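PDB 5ZRD: tyrosinase, which catalyses the copper-dependent ortho-hydroxylation of monophenols and probably the further oxidation of the resulting catechols to quinones, working at acidic pH. Local coordinates for residues E25-P28 / L29-V33; P47-F50 / F51-G54; Y82-H85 / G86-L89; V88-P91 / T92-M96; D165-I168 / Y169-P172. All coordinates share one frame; numbering follows the deposited sequence.

Contact 1: E25-P28 / L29-V33; sequences EKKP and LEDLV
Three backbone bonds tie Lys26, Lys27 and Pro28 to Glu30, Asp31 and Leu32 in the first turns of helix 27-41. Glu30 N reaches Lys26 O at 3.0 Å and Asp31 N reaches Lys27 O at 2.7 Å, while Leu32 N meets Pro28 O at 3.2 Å. Pro28 has no N-H to give, which costs nothing in a first helical turn.

The charged pairs lie on the outer side. Lys27 carries CG anti to its backbone N (chi1 -169°), and the chain crosses the Asp31 carboxylate at a slant and bends at its last torsion, which leaves NZ 3.3 Å from Asp31 OD2 and 3.4 Å from OD1 of the same carboxylate. This is a salt bridge with two weak, nearly equal branches. Lys26 NZ and Glu30 OE1 carry opposite charges but stay 4.1 Å apart; Glu30 instead lays its carboxylate beside Lys26 CB.

The apolar side faces inward, with Pro28 on Leu17 and Leu29 on Tyr21 of helix 14-22.

Both acidic groups stand near the N-terminal end of the helix, where its dipole probably favours their negative charge, and the two i to i+4 lysine-acid pairs should add a modest, solvent-screened attraction.

Contact 2: P47-F50 / F51-G54; sequences PKSF and FALG
Ser49 sets OG between its backbone N and carbonyl carbon (chi1 57°), a rotation that turns the hydroxyl oxygen to the start of helix 50-57, where it accepts a weak bond from Ala52 N. Leu53 has CG beside its own backbone N (chi1 -80°), and this brings its isobutyl group back over the preceding loop.

Ser49 is thus the N-cap. The bond from Ala52 N to Ser49 OG is 3.3 Å long, and Ala52 CB lies just as close to the same oxygen. OG also has a hydrogen-bond partner in Asp46 O, in the loop before the helix. The serine carbonyl opens the regular helical pattern: Leu53 N meets Ser49 O at 3.2 Å with an N-H...O angle of 169°. One residue on, Gly54 N donates to Phe50 O at 2.8 Å.

The branches of Leu53 pack against backbone oxygens, CD1 lying 3.6 Å from Lys48 O. Beyond the two segments this leucine meets Leu101 and Ala104 of helix 90-108, while Phe50 sets its ring edge-to-face with those of Trp36 and Phe152.

The buried serine oxygen therefore takes up an amide N-H that the first helical turn cannot pair internally, and so probably helps to define the start of the helix that carries the copper ligand His57 at its other end.

Contact 3: Y82-H85 / G86-L89; sequences YCNH and GNVL. With CU (copper (II) ion), chain J.
Asn84 OD1 accepts from Asn87 ND2 at 2.9 Å, a nearly straight bond (164° at the hydrogen) that joins two buried amides across the bend of the chain. The acceptor lies in the amide plane of Asn87, whereas the two amide planes are turned 56° from each other.

The other end of the Asn87 amide is used as well. Its OD1 takes Leu89 N at 2.9 Å, a capping bond just ahead of helix 90-108, so that one side chain both donates back to Asn84 and accepts from the turn in front. Placing CG between backbone N and carbonyl carbon (chi1 73°) makes this double role possible. Leu89 lays CB against the flat amide carbon Asn84 CG at 3.5 Å. Between the asparagines the chain turns at Gly86, whose positive phi suits a residue without a side chain.

His85 leaves the bend in another direction and binds copper through NE2 at 2.1 Å; its ND1 is held by Gln355. A thioether bond of 1.9 Å joins Cys83 SG to His85 CE1, tethering the imidazole to the loop two residues before it.

His57 and His94 complete the protein ligands of this copper. The whole segment is loop between helices 65-68 and 90-108, with Trp93 of the latter packed against Cys83 and Asn84, and Val88 resting on helix 250-254.

Contact 4: V88-P91 / T92-M96; sequences VLFP and TWHRM. With CU (copper (II) ion), chain J.
Phe90 O is where the packing is tightest: it accepts from His94 ND1 at 2.7 Å and from the backbone His94 N at 3.2 Å. The carbonyl oxygen lies at the imidazole edge, close to the ring plane, and the N-H of ND1 points at it at 161°. This bond sets the rotation of the ring and leaves NE2, across the imidazole, to bind copper at 2.2 Å.

Both faces of that imidazole are covered from within the helix. Trp93 CE3 stands 3.5 Å above the plane over the centre of the ring, and on the opposite face Phe90 CE1 lies offset toward the rim. The Phe90 and His94 rings are oblique, their planes 43° apart.

Away from the imidazole the side-chain contacts are looser, though backbone bonds continue and no part is a solvent side, since every touching residue is buried. Thr92 OG1 stays 3.5 Å from Leu89 O, a weak and unsettled bond, and turns to Ser386 for its stronger one. Arg95 N bonds to Pro91 O at 3.0 Å, with CB beside the same oxygen, and the guanidinium goes to Asp324, Gln331 and the carbonyl of Cys389.

A helix-borne histidine binding copper through NE2 is characteristic of the type 3 dicopper centre of tyrosinases; His94 shares its copper with His57 and His85 and stacks on His320 of the second site.

Contact 5: D165-I168 / Y169-P172; sequences DGNI and YEKP
Backbone bonding between Asn167 and Glu170 closes a type I beta turn at the end of strand 165-167. Glu170 N donates to Asn167 O at 2.9 Å, the bond that defines the turn.

Side-chain to backbone bonds brace the turn. Asn167 places CG between its backbone N and carbonyl carbon (chi1 65°), which curls the amide forward over the turn and brings OD1 to 2.8 Å from Tyr169 N; the bond is bent to 125° at the hydrogen and therefore weak. In return the carboxylate of Glu170 reaches back, OE2 accepting weakly from Asn167 N at 3.3 Å. The two side chains cross at about a right angle, Glu170 CG lying 3.4 Å from Asn167 OD1.

Close packing adds to this. Tyr169 CB presses on the same Asn167 OD1 at 3.1 Å, and the phenol ring stands steeply to the amide, the planes 71° apart.

Waters link the remaining oxygens. One lies between Asp165 O and Glu170 OE1, the latter also accepting from Asp160 N. The second donates to Ile168 O at 2.6 Å and to Glu170 O at 2.7 Å, bridging two carbonyls of the turn and its exit.

Beyond the turn, Tyr169 sets its ring edge-to-face with Phe61, and its hydroxyl bonds to Val472 N. Strand 165-167 pairs antiparallel with a strand of a second subunit, so that the sheet continues across the interface, while residues 169-172 begin the long loop toward helix 189-200.

In the fold
The contacts follow one another along the chain, and only contacts 3 and 4 overlap, sharing Val88 and Leu89. Their centres are about 7 Å apart and both hold the same copper ion, His85 coming from the loop and His94 from helix 90-108, with Asn84 O packed against the imidazole of His94. Contact 2 caps helix 50-57, which brings the third ligand, His57; its centre lies about 18 Å from that of contact 4. Contact 1 starts the preceding helix, 27-41, toward the periphery, about 22 Å from contact 2 between centres. Contact 5, about 37 Å from contact 1 between centres, reaches a subunit interface, so the series spans catalytic core and assembly surface.

Contact 1: E25-P28 / L29-V33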
loop_
_atom_site.group_PDB
_atom_site.type_symbol
_atom_site.label_atom_id
_atom_site.label_comp_id
_atom_site.label_asym_id
_atom_site.label_seq_id
_atom_site.Cartn_x
_atom_site.Cartn_y
_atom_site.Cartn_z
ATOM N N GLU A 25 53.185 -25.558 20.791
ATOM C CA GLU A 25 52.325 -24.718 21.653
ATOM C C GLU A 25 50.918 -24.653 21.026
ATOM O O GLU A 25 50.578 -23.777 20.202
ATOM C CB GLU A 25 52.966 -23.351 21.884
ATOM C CG GLU A 25 52.306 -22.538 22.989
ATOM C CD GLU A 25 52.531 -21.035 22.883
ATOM O OE1 GLU A 25 53.260 -20.597 21.942
ATOM O OE2 GLU A 25 51.974 -20.301 23.733
ATOM N N LYS A 26 50.100 -25.595 21.471
ATOM C CA LYS A 26 48.828 -25.896 20.855
ATOM C C LYS A 26 47.702 -25.181 21.614
ATOM O O LYS A 26 46.672 -24.898 21.013
ATOM C CB LYS A 26 48.654 -27.420 20.778
ATOM C CG LYS A 26 49.772 -28.146 20.020
ATOM C CD LYS A 26 49.602 -29.667 19.902
ATOM C CE LYS A 26 49.931 -30.407 21.183
ATOM N NZ LYS A 26 49.011 -31.542 21.427
ATOM N N LYS A 27 47.871 -24.847 22.891
ATOM C CA LYS A 27 46.691 -24.386 23.690
ATOM C C LYS A 27 45.908 -23.267 22.953
ATOM O O LYS A 27 44.656 -23.357 22.841
ATOM C CB LYS A 27 47.111 -23.959 25.105
ATOM C CG LYS A 27 45.960 -23.718 26.077
ATOM C CD LYS A 27 46.331 -22.909 27.321
ATOM C CE LYS A 27 45.129 -22.303 28.033
ATOM N NZ LYS A 27 43.945 -23.202 28.043
ATOM N N PRO A 28 46.601 -22.200 22.455
ATOM C CA PRO A 28 45.931 -21.059 21.786
ATOM C C PRO A 28 45.003 -21.471 20.621
ATOM O O PRO A 28 43.811 -21.106 20.628
ATOM C CB PRO A 28 47.079 -20.187 21.247
ATOM C CG PRO A 28 48.226 -20.486 22.170
ATOM C CD PRO A 28 48.055 -21.956 22.484
ATOM N N LEU A 29 45.513 -22.233 19.648
ATOM C CA LEU A 29 44.663 -22.682 18.552
ATOM C C LEU A 29 43.538 -23.578 19.078
ATOM O O LEU A 29 42.396 -23.440 18.636
ATOM C CB LEU A 29 45.482 -23.405 17.484
ATOM C CG LEU A 29 44.846 -23.420 16.100
ATOM C CD1 LEU A 29 44.285 -22.058 15.726
ATOM C CD2 LEU A 29 45.841 -23.861 15.056
ATOM N N GLU A 30 43.834 -24.448 20.036
ATOM C CA GLU A 30 42.810 -25.351 20.557
ATOM C C GLU A 30 41.693 -24.545 21.250
ATOM O O GLU A 30 40.468 -24.843 21.101
ATOM C CB GLU A 30 43.444 -26.370 21.502
ATOM C CG GLU A 30 44.145 -27.520 20.784
ATOM C CD GLU A 30 44.998 -28.412 21.678
ATOM O OE1 GLU A 30 45.523 -29.433 21.189
ATOM O OE2 GLU A 30 45.132 -28.072 22.864
ATOM N N ASP A 31 42.063 -23.516 22.001
ATOM C CA ASP A 31 41.012 -22.720 22.676
ATOM C C ASP A 31 40.069 -22.061 21.656
ATOM O O ASP A 31 38.834 -22.053 21.814
ATOM C CB ASP A 31 41.622 -21.634 23.563
ATOM C CG ASP A 31 42.310 -22.192 24.811
ATOM O OD1 ASP A 31 41.966 -23.307 25.284
ATOM O OD2 ASP A 31 43.196 -21.480 25.328
ATOM N N LEU A 32 40.672 -21.487 20.620
ATOM C CA LEU A 32 39.908 -20.843 19.567
ATOM C C LEU A 32 38.966 -21.869 18.920
ATOM O O LEU A 32 37.765 -21.621 18.847
ATOM C CB LEU A 32 40.857 -20.234 18.528
ATOM C CG LEU A 32 40.136 -19.516 17.386
ATOM C CD1 LEU A 32 39.540 -18.206 17.874
ATOM C CD2 LEU A 32 41.052 -19.316 16.196
ATOM N N VAL A 33 39.505 -23.007 18.478
ATOM C CA VAL A 33 38.675 -24.034 17.840
ATOM C C VAL A 33 37.589 -24.492 18.819
ATOM O O VAL A 33 36.414 -24.568 18.450
ATOM C CB VAL A 33 39.508 -25.210 17.296
ATOM C CG1 VAL A 33 38.630 -26.405 16.956
ATOM C CG2 VAL A 33 40.322 -24.807 16.069
#

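Contact 2: P47-F50 / F51-G54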
loop_
_atom_site.group_PDB
_atom_site.type_symbol
_atom_site.label_atom_id
_atom_site.label_comp_id
_atom_site.label_asym_id
_atom_site.label_seq_id
_atom_site.Cartn_x
_atom_site.Cartn_y
_atom_site.Cartn_z
ATOM N N PRO A 47 21.042 -15.881 21.591
ATOM C CA PRO A 47 21.632 -14.703 20.931
ATOM C C PRO A 47 23.153 -14.783 20.749
ATOM O O PRO A 47 23.717 -13.969 20.030
ATOM C CB PRO A 47 21.292 -13.520 21.853
ATOM C CG PRO A 47 20.111 -14.013 22.652
ATOM C CD PRO A 47 20.468 -15.463 22.888
ATOM N N LYS A 48 23.783 -15.763 21.389
ATOM C CA LYS A 48 25.212 -16.012 21.264
ATOM C C LYS A 48 25.540 -17.251 20.396
ATOM O O LYS A 48 26.717 -17.585 20.233
ATOM C CB LYS A 48 25.797 -16.220 22.662
ATOM C CG LYS A 48 25.561 -15.090 23.657
ATOM C CD LYS A 48 26.445 -15.263 24.882
ATOM C CE LYS A 48 26.568 -14.031 25.751
ATOM N NZ LYS A 48 25.677 -14.137 26.931
ATOM N N SER A 49 24.560 -17.991 19.890
ATOM C CA SER A 49 24.877 -19.058 18.903
ATOM C C SER A 49 25.497 -18.440 17.652
ATOM O O SER A 49 25.189 -17.313 17.286
ATOM C CB SER A 49 23.648 -19.831 18.497
ATOM O OG SER A 49 22.637 -18.969 17.970
ATOM N N PHE A 50 26.290 -19.212 16.943
ATOM C CA PHE A 50 26.841 -18.710 15.710
ATOM C C PHE A 50 25.724 -18.374 14.713
ATOM O O PHE A 50 25.886 -17.483 13.903
ATOM C CB PHE A 50 27.826 -19.700 15.105
ATOM C CG PHE A 50 28.488 -19.145 13.872
ATOM C CD1 PHE A 50 29.214 -17.966 13.935
ATOM C CD2 PHE A 50 28.382 -19.792 12.651
ATOM C CE1 PHE A 50 29.803 -17.434 12.804
ATOM C CE2 PHE A 50 28.993 -19.270 11.522
ATOM C CZ PHE A 50 29.712 -18.100 11.605
ATOM N N PHE A 51 24.603 -19.089 14.755
ATOM C CA PHE A 51 23.580 -18.896 13.737
ATOM C C PHE A 51 22.890 -17.541 13.909
ATOM O O PHE A 51 22.565 -16.856 12.947
ATOM C CB PHE A 51 22.523 -20.002 13.788
ATOM C CG PHE A 51 21.390 -19.793 12.819
ATOM C CD1 PHE A 51 21.537 -20.119 11.477
ATOM C CD2 PHE A 51 20.186 -19.273 13.248
ATOM C CE1 PHE A 51 20.498 -19.917 10.577
ATOM C CE2 PHE A 51 19.142 -19.088 12.352
ATOM C CZ PHE A 51 19.304 -19.392 11.017
ATOM N N ALA A 52 22.646 -17.191 15.157
ATOM C CA ALA A 52 22.027 -15.934 15.484
ATOM C C ALA A 52 22.960 -14.778 15.084
ATOM O O ALA A 52 22.511 -13.826 14.445
ATOM C CB ALA A 52 21.711 -15.912 16.963
ATOM N N LEU A 53 24.235 -14.905 15.487
ATOM C CA LEU A 53 25.315 -13.916 15.285
ATOM C C LEU A 53 25.523 -13.710 13.787
ATOM O O LEU A 53 25.464 -12.581 13.349
ATOM C CB LEU A 53 26.620 -14.387 15.938
ATOM C CG LEU A 53 26.742 -14.189 17.451
ATOM C CD1 LEU A 53 27.926 -14.983 18.004
ATOM C CD2 LEU A 53 26.902 -12.710 17.795
ATOM N N GLY A 54 25.754 -14.796 13.043
ATOM C CA GLY A 54 25.891 -14.729 11.582
ATOM C C GLY A 54 24.655 -14.138 10.947
ATOM O O GLY A 54 24.749 -13.364 9.989
#

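Contact 3: Y82-H85 / G86-L89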
loop_
_atom_site.group_PDB
_atom_site.type_symbol
_atom_site.label_atom_id
_atom_site.label_comp_id
_atom_site.label_asym_id
_atom_site.label_seq_id
_atom_site.Cartn_x
_atom_site.Cartn_y
_atom_site.Cartn_z
ATOM N N TYR A 82 21.246 -5.947 9.734
ATOM C CA TYR A 82 21.706 -4.894 10.618
ATOM C C TYR A 82 23.029 -4.278 10.120
ATOM O O TYR A 82 23.426 -3.170 10.563
ATOM C CB TYR A 82 21.840 -5.494 12.013
ATOM C CG TYR A 82 20.532 -5.719 12.728
ATOM C CD1 TYR A 82 19.716 -4.644 13.041
ATOM C CD2 TYR A 82 20.088 -6.995 13.060
ATOM C CE1 TYR A 82 18.498 -4.821 13.678
ATOM C CE2 TYR A 82 18.892 -7.190 13.731
ATOM C CZ TYR A 82 18.105 -6.094 14.053
ATOM O OH TYR A 82 16.907 -6.237 14.685
ATOM N N CYS A 83 23.796 -4.978 9.264
ATOM C CA CYS A 83 25.130 -4.508 8.977
ATOM C C CYS A 83 25.007 -3.178 8.225
ATOM O O CYS A 83 24.017 -2.953 7.458
ATOM C CB CYS A 83 25.974 -5.534 8.235
ATOM S SG CYS A 83 25.482 -5.824 6.510
ATOM N N ASN A 84 25.970 -2.283 8.513
ATOM C CA ASN A 84 26.133 -0.987 7.853
ATOM C C ASN A 84 27.198 -1.101 6.751
ATOM O O ASN A 84 28.341 -1.501 7.030
ATOM C CB ASN A 84 26.521 0.102 8.852
ATOM C CG ASN A 84 25.336 0.656 9.596
ATOM O OD1 ASN A 84 24.565 1.400 9.015
ATOM N ND2 ASN A 84 25.149 0.246 10.846
ATOM N N HIS A 85 26.815 -0.699 5.533
ATOM C CA HIS A 85 27.674 -0.702 4.326
ATOM C C HIS A 85 27.442 0.556 3.499
ATOM O O HIS A 85 26.370 1.096 3.475
ATOM C CB HIS A 85 27.372 -1.925 3.469
ATOM C CG HIS A 85 27.443 -3.183 4.256
ATOM N ND1 HIS A 85 26.352 -3.718 4.865
ATOM C CD2 HIS A 85 28.501 -3.935 4.631
ATOM C CE1 HIS A 85 26.727 -4.793 5.529
ATOM N NE2 HIS A 85 28.044 -4.954 5.404
ATOM N N GLY A 86 28.468 1.023 2.843
ATOM C CA GLY A 86 28.408 2.253 2.101
ATOM C C GLY A 86 28.056 3.447 2.978
ATOM O O GLY A 86 27.519 4.446 2.457
ATOM N N ASN A 87 28.350 3.400 4.279
ATOM C CA ASN A 87 28.043 4.554 5.103
ATOM C C ASN A 87 29.053 4.656 6.251
ATOM O O ASN A 87 29.849 3.765 6.451
ATOM C CB ASN A 87 26.584 4.513 5.554
ATOM C CG ASN A 87 26.318 3.468 6.616
ATOM O OD1 ASN A 87 27.165 3.230 7.479
ATOM N ND2 ASN A 87 25.108 2.917 6.603
ATOM N N VAL A 88 29.023 5.756 6.999
ATOM C CA VAL A 88 30.127 6.042 7.955
ATOM C C VAL A 88 30.100 5.090 9.163
ATOM O O VAL A 88 31.053 5.043 9.936
ATOM C CB VAL A 88 30.095 7.510 8.418
ATOM C CG1 VAL A 88 30.442 8.443 7.270
ATOM C CG2 VAL A 88 28.746 7.889 9.016
ATOM N N LEU A 89 29.045 4.327 9.338
ATOM C CA LEU A 89 29.005 3.330 10.406
ATOM C C LEU A 89 29.681 2.024 9.966
ATOM O O LEU A 89 29.737 1.097 10.748
ATOM C CB LEU A 89 27.543 3.082 10.788
ATOM C CG LEU A 89 26.774 4.332 11.221
ATOM C CD1 LEU A 89 25.396 3.961 11.738
ATOM C CD2 LEU A 89 27.542 5.099 12.278
HETATM CU CU CU J . 29.095 -6.262 6.624
#

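Contact 4: V88-P91 / T92-M96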
loop_
_atom_site.group_PDB
_atom_site.type_symbol
_atom_site.label_atom_id
_atom_site.label_comp_id
_atom_site.label_asym_id
_atom_site.label_seq_id
_atom_site.Cartn_x
_atom_site.Cartn_y
_atom_site.Cartn_z
ATOM N N VAL A 88 29.023 5.756 6.999
ATOM C CA VAL A 88 30.127 6.042 7.955
ATOM C C VAL A 88 30.100 5.090 9.163
ATOM O O VAL A 88 31.053 5.043 9.936
ATOM C CB VAL A 88 30.095 7.510 8.418
ATOM C CG1 VAL A 88 30.442 8.443 7.270
ATOM C CG2 VAL A 88 28.746 7.889 9.016
ATOM N N LEU A 89 29.045 4.327 9.338
ATOM C CA LEU A 89 29.005 3.330 10.406
ATOM C C LEU A 89 29.681 2.024 9.966
ATOM O O LEU A 89 29.737 1.097 10.748
ATOM C CB LEU A 89 27.543 3.082 10.788
ATOM C CG LEU A 89 26.774 4.332 11.221
ATOM C CD1 LEU A 89 25.396 3.961 11.738
ATOM C CD2 LEU A 89 27.542 5.099 12.278
ATOM N N PHE A 90 30.222 1.931 8.756
ATOM C CA PHE A 90 30.789 0.634 8.339
ATOM C C PHE A 90 31.863 0.149 9.346
ATOM O O PHE A 90 31.833 -0.988 9.807
ATOM C CB PHE A 90 31.270 0.678 6.882
ATOM C CG PHE A 90 32.195 -0.455 6.532
ATOM C CD1 PHE A 90 31.699 -1.666 6.101
ATOM C CD2 PHE A 90 33.556 -0.350 6.720
ATOM C CE1 PHE A 90 32.545 -2.731 5.822
ATOM C CE2 PHE A 90 34.407 -1.395 6.422
ATOM C CZ PHE A 90 33.900 -2.591 5.974
ATOM N N PRO A 91 32.856 0.958 9.646
ATOM C CA PRO A 91 33.964 0.479 10.486
ATOM C C PRO A 91 33.563 0.145 11.932
ATOM O O PRO A 91 34.007 -0.860 12.484
ATOM C CB PRO A 91 34.930 1.670 10.521
ATOM C CG PRO A 91 34.684 2.353 9.202
ATOM C CD PRO A 91 33.186 2.245 9.036
ATOM N N THR A 92 32.773 1.029 12.528
ATOM C CA THR A 92 32.413 0.921 13.915
ATOM C C THR A 92 31.370 -0.181 14.117
ATOM O O THR A 92 31.337 -0.823 15.137
ATOM C CB THR A 92 31.857 2.258 14.422
ATOM O OG1 THR A 92 30.871 2.790 13.532
ATOM C CG2 THR A 92 32.958 3.263 14.586
ATOM N N TRP A 93 30.468 -0.330 13.165
ATOM C CA TRP A 93 29.462 -1.373 13.289
ATOM C C TRP A 93 30.162 -2.716 13.270
ATOM O O TRP A 93 29.836 -3.563 14.110
ATOM C CB TRP A 93 28.377 -1.309 12.215
ATOM C CG TRP A 93 27.293 -2.302 12.468
ATOM C CD1 TRP A 93 26.177 -2.106 13.230
ATOM C CD2 TRP A 93 27.258 -3.674 12.034
ATOM N NE1 TRP A 93 25.428 -3.249 13.260
ATOM C CE2 TRP A 93 26.079 -4.238 12.563
ATOM C CE3 TRP A 93 28.107 -4.480 11.270
ATOM C CZ2 TRP A 93 25.722 -5.563 12.351
ATOM C CZ3 TRP A 93 27.755 -5.793 11.058
ATOM C CH2 TRP A 93 26.574 -6.320 11.586
ATOM N N HIS A 94 31.070 -2.901 12.304
ATOM C CA HIS A 94 31.743 -4.195 12.196
ATOM C C HIS A 94 32.677 -4.384 13.385
ATOM O O HIS A 94 32.879 -5.501 13.778
ATOM C CB HIS A 94 32.481 -4.382 10.876
ATOM C CG HIS A 94 31.533 -4.539 9.757
ATOM N ND1 HIS A 94 30.898 -3.480 9.234
ATOM C CD2 HIS A 94 31.065 -5.637 9.120
ATOM C CE1 HIS A 94 30.056 -3.897 8.303
ATOM N NE2 HIS A 94 30.162 -5.220 8.191
ATOM N N ARG A 95 33.205 -3.303 13.960
ATOM C CA ARG A 95 34.031 -3.422 15.161
ATOM C C ARG A 95 33.215 -4.102 16.260
ATOM O O ARG A 95 33.716 -5.016 16.913
ATOM C CB ARG A 95 34.541 -2.054 15.634
ATOM C CG ARG A 95 35.288 -2.047 16.968
ATOM C CD ARG A 95 36.097 -0.771 17.133
ATOM N NE ARG A 95 37.326 -0.820 16.356
ATOM C CZ ARG A 95 38.197 0.169 16.206
ATOM N NH1 ARG A 95 38.015 1.314 16.843
ATOM N NH2 ARG A 95 39.276 -0.028 15.461
ATOM N N MET A 96 31.990 -3.642 16.455
ATOM C CA MET A 96 31.181 -4.169 17.492
ATOM C C MET A 96 30.733 -5.592 17.129
ATOM O O MET A 96 30.629 -6.478 18.020
ATOM C CB MET A 96 29.974 -3.276 17.754
ATOM C CG MET A 96 30.357 -1.979 18.432
ATOM S SD MET A 96 31.401 -2.228 19.890
ATOM C CE MET A 96 30.356 -3.389 20.776
HETATM CU CU CU J . 29.095 -6.262 6.624
#

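Contact 5: D165-I168 / Y169-P172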
loop_
_atom_site.group_PDB
_atom_site.type_symbol
_atom_site.label_atom_id
_atom_site.label_comp_id
_atom_site.label_asym_id
_atom_site.label_seq_id
_atom_site.Cartn_x
_atom_site.Cartn_y
_atom_site.Cartn_z
ATOM N N ASP A 165 5.715 -19.834 -1.923
ATOM C CA ASP A 165 6.794 -19.013 -2.433
ATOM C C ASP A 165 8.165 -19.536 -2.059
ATOM O O ASP A 165 8.359 -19.983 -0.954
ATOM C CB ASP A 165 6.620 -17.583 -1.936
ATOM C CG ASP A 165 7.539 -16.572 -2.668
ATOM O OD1 ASP A 165 7.486 -16.462 -3.904
ATOM O OD2 ASP A 165 8.324 -15.896 -1.993
ATOM N N GLY A 166 9.106 -19.485 -3.012
ATOM C CA GLY A 166 10.544 -19.721 -2.751
ATOM C C GLY A 166 11.388 -18.610 -3.361
ATOM O O GLY A 166 11.014 -18.089 -4.410
ATOM N N ASN A 167 12.506 -18.196 -2.753
ATOM C CA ASN A 167 13.293 -17.172 -3.456
ATOM C C ASN A 167 14.785 -17.351 -3.144
ATOM O O ASN A 167 15.155 -18.200 -2.324
ATOM C CB ASN A 167 12.756 -15.781 -3.103
ATOM C CG ASN A 167 12.982 -15.519 -1.641
ATOM O OD1 ASN A 167 14.065 -15.803 -1.179
ATOM N ND2 ASN A 167 11.975 -15.090 -0.906
ATOM N N ILE A 168 15.628 -16.521 -3.763
ATOM C CA ILE A 168 17.055 -16.781 -3.759
ATOM C C ILE A 168 17.647 -16.354 -2.414
ATOM O O ILE A 168 18.802 -16.719 -2.103
ATOM C CB ILE A 168 17.788 -16.143 -4.960
ATOM C CG1 ILE A 168 17.613 -14.628 -5.025
ATOM C CG2 ILE A 168 17.373 -16.803 -6.276
ATOM C CD1 ILE A 168 18.410 -13.985 -6.101
ATOM N N TYR A 169 16.866 -15.656 -1.587
ATOM C CA TYR A 169 17.293 -15.462 -0.208
ATOM C C TYR A 169 17.349 -16.794 0.543
ATOM O O TYR A 169 18.112 -16.912 1.491
ATOM C CB TYR A 169 16.352 -14.560 0.589
ATOM C CG TYR A 169 16.171 -13.166 0.074
ATOM C CD1 TYR A 169 17.103 -12.577 -0.768
ATOM C CD2 TYR A 169 15.073 -12.412 0.458
ATOM C CE1 TYR A 169 16.926 -11.284 -1.250
ATOM C CE2 TYR A 169 14.884 -11.119 -0.012
ATOM C CZ TYR A 169 15.824 -10.546 -0.859
ATOM O OH TYR A 169 15.655 -9.285 -1.357
ATOM N N GLU A 170 16.530 -17.773 0.139
ATOM C CA GLU A 170 16.187 -18.922 1.012
ATOM C C GLU A 170 17.215 -20.024 0.851
ATOM O O GLU A 170 17.737 -20.243 -0.269
ATOM C CB GLU A 170 14.770 -19.412 0.711
ATOM C CG GLU A 170 13.732 -18.350 1.038
ATOM C CD GLU A 170 12.316 -18.857 1.031
ATOM O OE1 GLU A 170 11.516 -18.395 1.862
ATOM O OE2 GLU A 170 12.039 -19.686 0.169
ATOM N N LYS A 171 17.492 -20.679 1.985
ATOM C CA LYS A 171 18.453 -21.747 2.051
ATOM C C LYS A 171 17.984 -22.771 3.077
ATOM O O LYS A 171 17.647 -22.396 4.210
ATOM C CB LYS A 171 19.831 -21.144 2.353
ATOM C CG LYS A 171 20.625 -20.805 1.104
ATOM C CD LYS A 171 21.544 -19.619 1.158
ATOM C CE LYS A 171 22.993 -20.001 1.027
ATOM N NZ LYS A 171 23.737 -19.195 0.027
ATOM N N PRO A 172 17.960 -24.071 2.688
ATOM C CA PRO A 172 17.364 -25.075 3.565
ATOM C C PRO A 172 18.197 -25.407 4.808
ATOM O O PRO A 172 19.428 -25.187 4.831
ATOM C CB PRO A 172 17.342 -26.357 2.716
ATOM C CG PRO A 172 18.582 -26.240 1.857
ATOM C CD PRO A 172 18.587 -24.758 1.527
HETATM O O HOH W 1 8.833 -18.845 1.670
HETATM O O HOH W 2 19.497 -19.262 -2.134
#